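Local coordinates for probable chemoreceptor (Methyl-accepting chemotaxis) transmembrane protein (Rhizobium meliloti, PDB 6D8V) that senses quaternary ammonium compounds through the sensory domain of a chemotaxis receptor, and holds 1,1-dimethyl-prolinium in this structure, at residues Ser20-Ser25 with Ala175-Arg180; Ala32-Ser37 with Ile154-Met159; Ile136-Leu141 with Ser198-Ala203. One frame throughout, in Å; residues are numbered along the deposited sequence.

Contacts 1 and 2 share the long helix 2-45: contact 1 sets it against the short helix 174-183, contact 2 against strand 149-160 of the larger sheet. Both are buried overall. Contact 3 lies nearest the centre of the chain yet is only partly buried, and joins two loop-like segments, one ending in the strand that carries Y140 of the ligand pocket. Side-chain packing connects it to both others, through L177 with L202 and through I154 with I136. The chemistry follows the place: contact 1 pairs charges beside a small apolar patch, contact 2 is mainly aromatic and aliphatic packing, and contact 3 combines proline-leucine packing with a glutamine lying among polar neighbours.

Contact 1 of 3, residues Ser20-Ser25 with Ala175-Arg180; sequences SDIAGS and AALADR
D21 and R180 carry this helix-to-helix contact, and their side chains cross at about a right angle. CG of D21 is anti to its backbone N (chi1 -169°), on the side of helix 174-183. D21 OD1 sits over the centre of one guanidinium face, 3.3 Å from R180 CZ. The carboxylate and guanidinium planes stand 80° apart. This is a salt bridge, with D21 OD1 3.4 Å from R180 NE, but the oxygen stands above the guanidinium, where none of its N-H bonds is directed, and the pairing is one of charge.

The arginine chain is bent at chi2 and chi3. Its NH1 lies beside S25, one helical turn after D21. S25 OG approaches the guanidinium obliquely, and the angle at that approach is too poor for a hydrogen bond. The hydroxyl is instead bonded back to its own helix, S25 OG to D21 O at 2.9 Å. D21 O therefore takes two donors, S25 OG and S25 N, which reach it from opposite faces of the carbonyl plane.

Next to the charged pair is a small apolar patch. I22 CD1 lies 4.3 Å from R180 CB and 4.4 Å from L177 CD2, and W261 of strand 259-268 packs on both I22 and L177. The axes of segments 20-25 and 175-180 come no closer than 11.5 Å, their directions 141° apart, so long side chains have to bridge the gap. F67 adds a cation-pi partner for R180 and also touches S25 and L177.

A carboxylate set over a guanidinium face gives an attraction that depends little on exact N-H direction; together with F67 it is likely to steady the arginine's charge between helix 2-45 and helix 174-183, which follows strand 163-173.

Contact 2 of 3, residues Ala32-Ser37 with Ile154-Met159; sequences AARTMS and IAYPVM
R34 lies over the ring of Y156 in a CH-pi contact. Its CB is 3.6 Å from the centroid of the Y156 ring and only 8° off the ring normal. From there the arginine chain runs extended from CG to NE, crossing the tyrosine obliquely, and R34 CD stays 3.7 Å from Y156 CE2. The guanidinium plane is turned 30° from that of the ring.

Apolar packing continues along the strand. A33 CB meets Y156 CD1 at 3.9 Å, coming obliquely to the ring, and reaches I154 CG2 more loosely at 4.4 Å. Further on, S37 CB lies 3.9 Å from Y156 CB.

A single hydrogen bond crosses the contact, from S37 OG to P157 O. It is modelled very short, so its length is doubtful at this resolution. OG stands anti to the backbone N, which carries it toward the strand, and V158 CG2 is a carbon neighbour of this hydroxyl.

The axes of segments 32-37 and 154-159 are 23° apart and approach to 7.8 Å, and strand 163-173 continues the sheet through backbone bonds to I154, Y156 and V158. The long helix thus lies against a strand of the ligand-binding PDC module mainly by dispersion between aliphatic carbons and one aromatic face, with S37 probably adding a hydrogen bond whose modelled length is not to be relied on.

Contact 3 of 3, residues Ile136-Leu141 with Ser198-Ala203; sequences ITQPYL and SGKWLA. With PBE (1,1-dimethyl-prolinium), chain C.
Q138 reaches across to S198 and K200 with every atom of its side chain. Its CB lies 3.7 Å from K200 NZ, and CG, set anti to the carbonyl carbon, is also close to that ammonium. The chain then bends (chi2 -70°) and brings CD to S198 OG. At the tip, OE1 sits 3.5 Å from K200 CG and is hydrogen-bonded to S196 OG just before the segment. NE2 ends beside the S198 hydroxyl, though the angle there is too poor for a hydrogen bond.

Next in sequence, the P139 ring packs on L202, the two side chains crossing at about a right angle, with P139 CG 3.5 Å from L202 CD2 and 4.0 Å from K200 CB.

An alanine at Q138 would probably leave S196 OG without this amide partner and open a gap beside S198, since only CB would remain next to K200.

Y140 belongs to the ligand pocket: Y140 OH is 3.5 Å from CA of 1,1-dimethyl-prolinium and hydrogen-bonds to S153. Q138 and P139 thus meet 198-203 through an amide among polar groups and a proline on leucine, while Y140, its CB pointing away from that segment, meets the ligand with its ring edge.

Contact 1 of 3, residues Ser20-Ser25 with Ala175-Arg180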
loop_
_atom_site.group_PDB
_atom_site.type_symbol
_atom_site.label_atom_id
_atom_site.label_comp_id
_atom_site.label_asym_id
_atom_site.label_seq_id
_atom_site.Cartn_x
_atom_site.Cartn_y
_atom_site.Cartn_z
ATOM N N SER A 20 -6.854 -11.008 8.308
ATOM C CA SER A 20 -8.001 -11.062 7.405
ATOM C C SER A 20 -8.625 -9.683 7.224
ATOM O O SER A 20 -9.196 -9.394 6.166
ATOM C CB SER A 20 -9.040 -12.056 7.909
ATOM O OG SER A 20 -9.812 -11.491 8.940
ATOM N N ASP A 21 -8.519 -8.821 8.237
ATOM C CA ASP A 21 -8.990 -7.452 8.086
ATOM C C ASP A 21 -8.103 -6.665 7.129
ATOM O O ASP A 21 -8.611 -6.021 6.204
ATOM C CB ASP A 21 -9.068 -6.768 9.447
ATOM C CG ASP A 21 -9.805 -5.453 9.386
ATOM O OD1 ASP A 21 -9.302 -4.517 8.730
ATOM O OD2 ASP A 21 -10.903 -5.361 9.969
ATOM N N ILE A 22 -6.780 -6.710 7.322
ATOM C CA ILE A 22 -5.886 -6.027 6.393
ATOM C C ILE A 22 -6.028 -6.621 4.996
ATOM O O ILE A 22 -6.181 -5.900 4.002
ATOM C CB ILE A 22 -4.430 -6.090 6.892
ATOM C CG1 ILE A 22 -4.300 -5.384 8.237
ATOM C CG2 ILE A 22 -3.501 -5.415 5.896
ATOM C CD1 ILE A 22 -4.762 -3.959 8.193
ATOM N N ALA A 23 -5.981 -7.950 4.895
ATOM C CA ALA A 23 -6.066 -8.588 3.582
ATOM C C ALA A 23 -7.385 -8.261 2.885
ATOM O O ALA A 23 -7.420 -8.055 1.665
ATOM C CB ALA A 23 -5.882 -10.096 3.727
ATOM N N GLY A 24 -8.478 -8.201 3.645
ATOM C CA GLY A 24 -9.747 -7.815 3.055
ATOM C C GLY A 24 -9.729 -6.394 2.539
ATOM O O GLY A 24 -10.029 -6.133 1.371
ATOM N N SER A 25 -9.371 -5.446 3.407
ATOM C CA SER A 25 -9.233 -4.061 2.975
ATOM C C SER A 25 -8.353 -3.949 1.728
ATOM O O SER A 25 -8.734 -3.286 0.752
ATOM C CB SER A 25 -8.678 -3.213 4.119
ATOM O OG SER A 25 -9.440 -3.393 5.297
ATOM N N ALA A 175 -0.298 5.812 7.732
ATOM C CA ALA A 175 -1.118 6.203 8.873
ATOM C C ALA A 175 -2.442 5.451 8.898
ATOM O O ALA A 175 -2.862 4.963 9.953
ATOM C CB ALA A 175 -1.368 7.703 8.837
ATOM N N ALA A 176 -3.112 5.355 7.746
ATOM C CA ALA A 176 -4.343 4.575 7.656
ATOM C C ALA A 176 -4.147 3.157 8.180
ATOM O O ALA A 176 -5.002 2.636 8.907
ATOM C CB ALA A 176 -4.845 4.541 6.210
ATOM N N LEU A 177 -3.035 2.509 7.810
ATOM C CA LEU A 177 -2.758 1.174 8.337
ATOM C C LEU A 177 -2.648 1.209 9.858
ATOM O O LEU A 177 -3.301 0.432 10.563
ATOM C CB LEU A 177 -1.475 0.617 7.722
ATOM C CG LEU A 177 -1.462 0.184 6.269
ATOM C CD1 LEU A 177 -0.113 -0.427 5.943
ATOM C CD2 LEU A 177 -2.582 -0.816 5.999
ATOM N N ALA A 178 -1.808 2.109 10.379
ATOM C CA ALA A 178 -1.687 2.273 11.823
ATOM C C ALA A 178 -3.050 2.451 12.483
ATOM O O ALA A 178 -3.296 1.908 13.567
ATOM C CB ALA A 178 -0.789 3.464 12.128
ATOM N N ASP A 179 -3.947 3.213 11.844
ATOM C CA ASP A 179 -5.279 3.434 12.403
ATOM C C ASP A 179 -6.064 2.132 12.492
ATOM O O ASP A 179 -6.683 1.842 13.521
ATOM C CB ASP A 179 -6.041 4.463 11.564
ATOM C CG ASP A 179 -5.655 5.896 11.896
ATOM O OD1 ASP A 179 -4.926 6.110 12.888
ATOM O OD2 ASP A 179 -6.084 6.811 11.161
ATOM N N ARG A 180 -6.063 1.337 11.420
ATOM C CA ARG A 180 -6.788 0.070 11.451
ATOM C C ARG A 180 -6.263 -0.842 12.552
ATOM O O ARG A 180 -7.042 -1.537 13.213
ATOM C CB ARG A 180 -6.699 -0.632 10.096
ATOM C CG ARG A 180 -7.241 0.192 8.938
ATOM C CD ARG A 180 -8.124 -0.628 8.013
ATOM N NE ARG A 180 -9.347 -1.095 8.653
ATOM C CZ ARG A 180 -10.434 -1.460 7.988
ATOM N NH1 ARG A 180 -10.440 -1.401 6.666
ATOM N NH2 ARG A 180 -11.512 -1.877 8.641
#

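Contact 2 of 3, residues Ala32-Ser37 with Ile154-Met159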
loop_
_atom_site.group_PDB
_atom_site.type_symbol
_atom_site.label_atom_id
_atom_site.label_comp_id
_atom_site.label_asym_id
_atom_site.label_seq_id
_atom_site.Cartn_x
_atom_site.Cartn_y
_atom_site.Cartn_z
ATOM N N ALA A 32 -10.923 -2.324 -6.636
ATOM C CA ALA A 32 -11.295 -0.994 -7.109
ATOM C C ALA A 32 -10.241 -0.419 -8.047
ATOM O O ALA A 32 -10.578 0.280 -9.007
ATOM C CB ALA A 32 -11.521 -0.055 -5.922
ATOM N N ALA A 33 -8.965 -0.704 -7.796
ATOM C CA ALA A 33 -7.930 -0.262 -8.722
ATOM C C ALA A 33 -8.064 -0.981 -10.063
ATOM O O ALA A 33 -8.059 -0.345 -11.122
ATOM C CB ALA A 33 -6.541 -0.480 -8.109
ATOM N N ARG A 34 -8.207 -2.311 -10.035
ATOM C CA ARG A 34 -8.323 -3.069 -11.283
ATOM C C ARG A 34 -9.543 -2.633 -12.093
ATOM O O ARG A 34 -9.466 -2.494 -13.321
ATOM C CB ARG A 34 -8.374 -4.576 -10.995
ATOM C CG ARG A 34 -8.491 -5.449 -12.246
ATOM C CD ARG A 34 -8.250 -6.939 -11.975
ATOM N NE ARG A 34 -8.148 -7.704 -13.220
ATOM C CZ ARG A 34 -7.783 -8.981 -13.297
ATOM N NH1 ARG A 34 -7.476 -9.657 -12.199
ATOM N NH2 ARG A 34 -7.725 -9.582 -14.477
ATOM N N THR A 35 -10.682 -2.423 -11.428
ATOM C CA THR A 35 -11.847 -1.878 -12.117
ATOM C C THR A 35 -11.526 -0.543 -12.779
ATOM O O THR A 35 -11.851 -0.328 -13.952
ATOM C CB THR A 35 -13.014 -1.710 -11.145
ATOM O OG1 THR A 35 -13.514 -2.997 -10.763
ATOM C CG2 THR A 35 -14.135 -0.910 -11.796
ATOM N N MET A 36 -10.898 0.373 -12.035
ATOM C CA MET A 36 -10.566 1.678 -12.599
ATOM C C MET A 36 -9.633 1.543 -13.796
ATOM O O MET A 36 -9.844 2.182 -14.835
ATOM C CB MET A 36 -9.941 2.573 -11.528
ATOM C CG MET A 36 -9.660 3.982 -12.012
ATOM S SD MET A 36 -11.177 4.910 -12.295
ATOM C CE MET A 36 -11.804 5.028 -10.621
ATOM N N SER A 37 -8.592 0.718 -13.671
ATOM C CA SER A 37 -7.728 0.428 -14.810
ATOM C C SER A 37 -8.539 0.001 -16.026
ATOM O O SER A 37 -8.185 0.342 -17.161
ATOM C CB SER A 37 -6.721 -0.658 -14.432
ATOM O OG SER A 37 -6.064 -1.169 -15.580
ATOM N N ILE A 154 -1.098 0.279 -4.667
ATOM C CA ILE A 154 -1.611 -0.848 -5.431
ATOM C C ILE A 154 -1.832 -0.351 -6.853
ATOM O O ILE A 154 -2.645 0.549 -7.088
ATOM C CB ILE A 154 -2.895 -1.404 -4.805
ATOM C CG1 ILE A 154 -2.574 -1.963 -3.421
ATOM C CG2 ILE A 154 -3.508 -2.483 -5.672
ATOM C CD1 ILE A 154 -3.780 -2.452 -2.665
ATOM N N ALA A 155 -1.094 -0.913 -7.804
ATOM C CA ALA A 155 -1.110 -0.425 -9.173
ATOM C C ALA A 155 -1.424 -1.563 -10.131
ATOM O O ALA A 155 -1.033 -2.715 -9.911
ATOM C CB ALA A 155 0.226 0.221 -9.560
ATOM N N TYR A 156 -2.142 -1.222 -11.197
ATOM C CA TYR A 156 -2.574 -2.147 -12.229
ATOM C C TYR A 156 -2.244 -1.578 -13.599
ATOM O O TYR A 156 -2.268 -0.358 -13.794
ATOM C CB TYR A 156 -4.084 -2.415 -12.144
ATOM C CG TYR A 156 -4.445 -3.586 -11.267
ATOM C CD1 TYR A 156 -4.675 -3.415 -9.910
ATOM C CD2 TYR A 156 -4.553 -4.869 -11.796
ATOM C CE1 TYR A 156 -5.009 -4.495 -9.104
ATOM C CE2 TYR A 156 -4.872 -5.947 -10.996
ATOM C CZ TYR A 156 -5.099 -5.754 -9.652
ATOM O OH TYR A 156 -5.418 -6.824 -8.847
ATOM N N PRO A 157 -1.928 -2.437 -14.563
ATOM C CA PRO A 157 -1.724 -1.952 -15.933
ATOM C C PRO A 157 -3.041 -1.525 -16.555
ATOM O O PRO A 157 -4.070 -2.186 -16.388
ATOM C CB PRO A 157 -1.130 -3.166 -16.659
ATOM C CG PRO A 157 -0.677 -4.101 -15.573
ATOM C CD PRO A 157 -1.597 -3.862 -14.417
ATOM N N VAL A 158 -3.005 -0.403 -17.265
ATOM C CA VAL A 158 -4.147 0.088 -18.028
ATOM C C VAL A 158 -3.943 -0.321 -19.481
ATOM O O VAL A 158 -2.927 0.031 -20.093
ATOM C CB VAL A 158 -4.304 1.611 -17.892
ATOM C CG1 VAL A 158 -5.439 2.107 -18.769
ATOM C CG2 VAL A 158 -4.557 1.992 -16.450
ATOM N N MET A 159 -4.907 -1.060 -20.036
ATOM C CA MET A 159 -4.802 -1.610 -21.380
ATOM C C MET A 159 -5.815 -0.959 -22.313
ATOM O O MET A 159 -6.936 -0.639 -21.906
ATOM C CB MET A 159 -5.015 -3.124 -21.372
ATOM C CG MET A 159 -4.112 -3.880 -20.421
ATOM S SD MET A 159 -2.387 -3.903 -20.933
ATOM C CE MET A 159 -2.535 -4.666 -22.547
#

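Contact 3 of 3, residues Ile136-Leu141 with Ser198-Ala203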
loop_
_atom_site.group_PDB
_atom_site.type_symbol
_atom_site.label_atom_id
_atom_site.label_comp_id
_atom_site.label_asym_id
_atom_site.label_seq_id
_atom_site.Cartn_x
_atom_site.Cartn_y
_atom_site.Cartn_z
ATOM N N ILE A 136 1.844 -4.391 -5.702
ATOM C CA ILE A 136 1.836 -3.522 -4.529
ATOM C C ILE A 136 3.278 -3.180 -4.148
ATOM O O ILE A 136 4.170 -4.032 -4.201
ATOM C CB ILE A 136 1.079 -4.187 -3.358
ATOM C CG1 ILE A 136 0.883 -3.192 -2.210
ATOM C CG2 ILE A 136 1.787 -5.454 -2.886
ATOM C CD1 ILE A 136 -0.109 -3.664 -1.156
ATOM N N THR A 137 3.506 -1.931 -3.760
ATOM C CA THR A 137 4.856 -1.405 -3.611
ATOM C C THR A 137 5.361 -1.522 -2.177
ATOM O O THR A 137 4.600 -1.587 -1.212
ATOM C CB THR A 137 4.924 0.068 -4.031
ATOM O OG1 THR A 137 4.241 0.877 -3.062
ATOM C CG2 THR A 137 4.293 0.272 -5.395
ATOM N N GLN A 138 6.678 -1.541 -2.051
ATOM C CA GLN A 138 7.283 -1.323 -0.755
ATOM C C GLN A 138 6.961 0.096 -0.303
ATOM O O GLN A 138 6.771 0.995 -1.129
ATOM C CB GLN A 138 8.799 -1.536 -0.799
ATOM C CG GLN A 138 9.233 -2.990 -0.955
ATOM C CD GLN A 138 8.961 -3.831 0.280
ATOM O OE1 GLN A 138 8.639 -3.307 1.345
ATOM N NE2 GLN A 138 9.091 -5.145 0.141
ATOM N N PRO A 139 6.883 0.318 1.004
ATOM C CA PRO A 139 6.520 1.647 1.493
ATOM C C PRO A 139 7.496 2.702 0.996
ATOM O O PRO A 139 8.717 2.525 1.057
ATOM C CB PRO A 139 6.557 1.484 3.018
ATOM C CG PRO A 139 7.395 0.302 3.257
ATOM C CD PRO A 139 7.179 -0.614 2.102
ATOM N N TYR A 140 6.941 3.801 0.487
ATOM C CA TYR A 140 7.750 4.870 -0.077
ATOM C C TYR A 140 7.091 6.201 0.241
ATOM O O TYR A 140 5.878 6.276 0.478
ATOM C CB TYR A 140 7.931 4.717 -1.593
ATOM C CG TYR A 140 6.664 5.003 -2.371
ATOM C CD1 TYR A 140 5.670 4.041 -2.493
ATOM C CD2 TYR A 140 6.455 6.237 -2.972
ATOM C CE1 TYR A 140 4.509 4.294 -3.188
ATOM C CE2 TYR A 140 5.297 6.501 -3.674
ATOM C CZ TYR A 140 4.325 5.527 -3.780
ATOM O OH TYR A 140 3.163 5.785 -4.479
ATOM N N LEU A 141 7.911 7.249 0.246
ATOM C CA LEU A 141 7.426 8.599 0.474
ATOM C C LEU A 141 6.887 9.179 -0.827
ATOM O O LEU A 141 7.635 9.346 -1.794
ATOM C CB LEU A 141 8.550 9.480 1.023
ATOM C CG LEU A 141 8.254 10.979 1.001
ATOM C CD1 LEU A 141 7.061 11.297 1.892
ATOM C CD2 LEU A 141 9.451 11.837 1.393
ATOM N N SER A 198 9.251 -7.301 2.341
ATOM C CA SER A 198 10.672 -7.512 2.567
ATOM C C SER A 198 11.064 -7.255 4.013
ATOM O O SER A 198 12.262 -7.183 4.323
ATOM C CB SER A 198 11.493 -6.630 1.628
ATOM O OG SER A 198 11.183 -5.262 1.815
ATOM N N GLY A 199 10.086 -7.113 4.905
ATOM C CA GLY A 199 10.385 -6.849 6.293
ATOM C C GLY A 199 10.594 -5.389 6.632
ATOM O O GLY A 199 11.128 -5.089 7.702
ATOM N N LYS A 200 10.214 -4.473 5.748
ATOM C CA LYS A 200 10.234 -3.058 6.084
ATOM C C LYS A 200 9.059 -2.742 7.009
ATOM O O LYS A 200 8.013 -3.404 6.964
ATOM C CB LYS A 200 10.149 -2.202 4.812
ATOM C CG LYS A 200 11.109 -2.568 3.681
ATOM C CD LYS A 200 12.268 -1.590 3.618
ATOM C CE LYS A 200 12.933 -1.553 2.240
ATOM N NZ LYS A 200 11.969 -1.193 1.150
ATOM N N TRP A 201 9.234 -1.714 7.848
ATOM C CA TRP A 201 8.209 -1.316 8.813
ATOM C C TRP A 201 7.082 -0.573 8.102
ATOM O O TRP A 201 7.313 0.485 7.504
ATOM C CB TRP A 201 8.797 -0.436 9.910
ATOM C CG TRP A 201 9.626 -1.139 10.943
ATOM C CD1 TRP A 201 10.988 -1.294 10.939
ATOM C CD2 TRP A 201 9.159 -1.742 12.160
ATOM N NE1 TRP A 201 11.396 -1.962 12.076
ATOM C CE2 TRP A 201 10.294 -2.252 12.839
ATOM C CE3 TRP A 201 7.896 -1.902 12.741
ATOM C CZ2 TRP A 201 10.198 -2.916 14.066
ATOM C CZ3 TRP A 201 7.806 -2.560 13.965
ATOM C CH2 TRP A 201 8.951 -3.055 14.612
ATOM N N LEU A 202 5.859 -1.129 8.179
ATOM C CA LEU A 202 4.636 -0.492 7.699
ATOM C C LEU A 202 3.876 0.185 8.830
ATOM O O LEU A 202 3.253 1.236 8.621
ATOM C CB LEU A 202 3.746 -1.525 7.018
ATOM C CG LEU A 202 4.215 -2.015 5.663
ATOM C CD1 LEU A 202 3.201 -2.962 5.072
ATOM C CD2 LEU A 202 4.428 -0.829 4.752
ATOM N N ALA A 203 3.912 -0.424 10.013
ATOM C CA ALA A 203 3.344 0.144 11.230
ATOM C C ALA A 203 4.278 -0.242 12.358
ATOM O O ALA A 203 4.480 -1.437 12.603
ATOM C CB ALA A 203 1.916 -0.369 11.485
HETATM N N PBE C . 1.707 8.784 -6.448
HETATM C CD PBE C . 1.579 7.654 -7.092
HETATM C CA PBE C . 3.200 8.802 -6.167
HETATM C CB PBE C . 3.790 8.326 -7.555
HETATM C CG PBE C . 2.923 7.537 -8.023
HETATM C CE PBE C . 1.282 9.906 -7.313
HETATM C CF PBE C . 0.934 8.755 -5.191
HETATM C C PBE C . 3.767 10.065 -5.751
HETATM O O PBE C . 5.014 10.235 -5.828
HETATM O OXT PBE C . 3.042 10.985 -5.289
#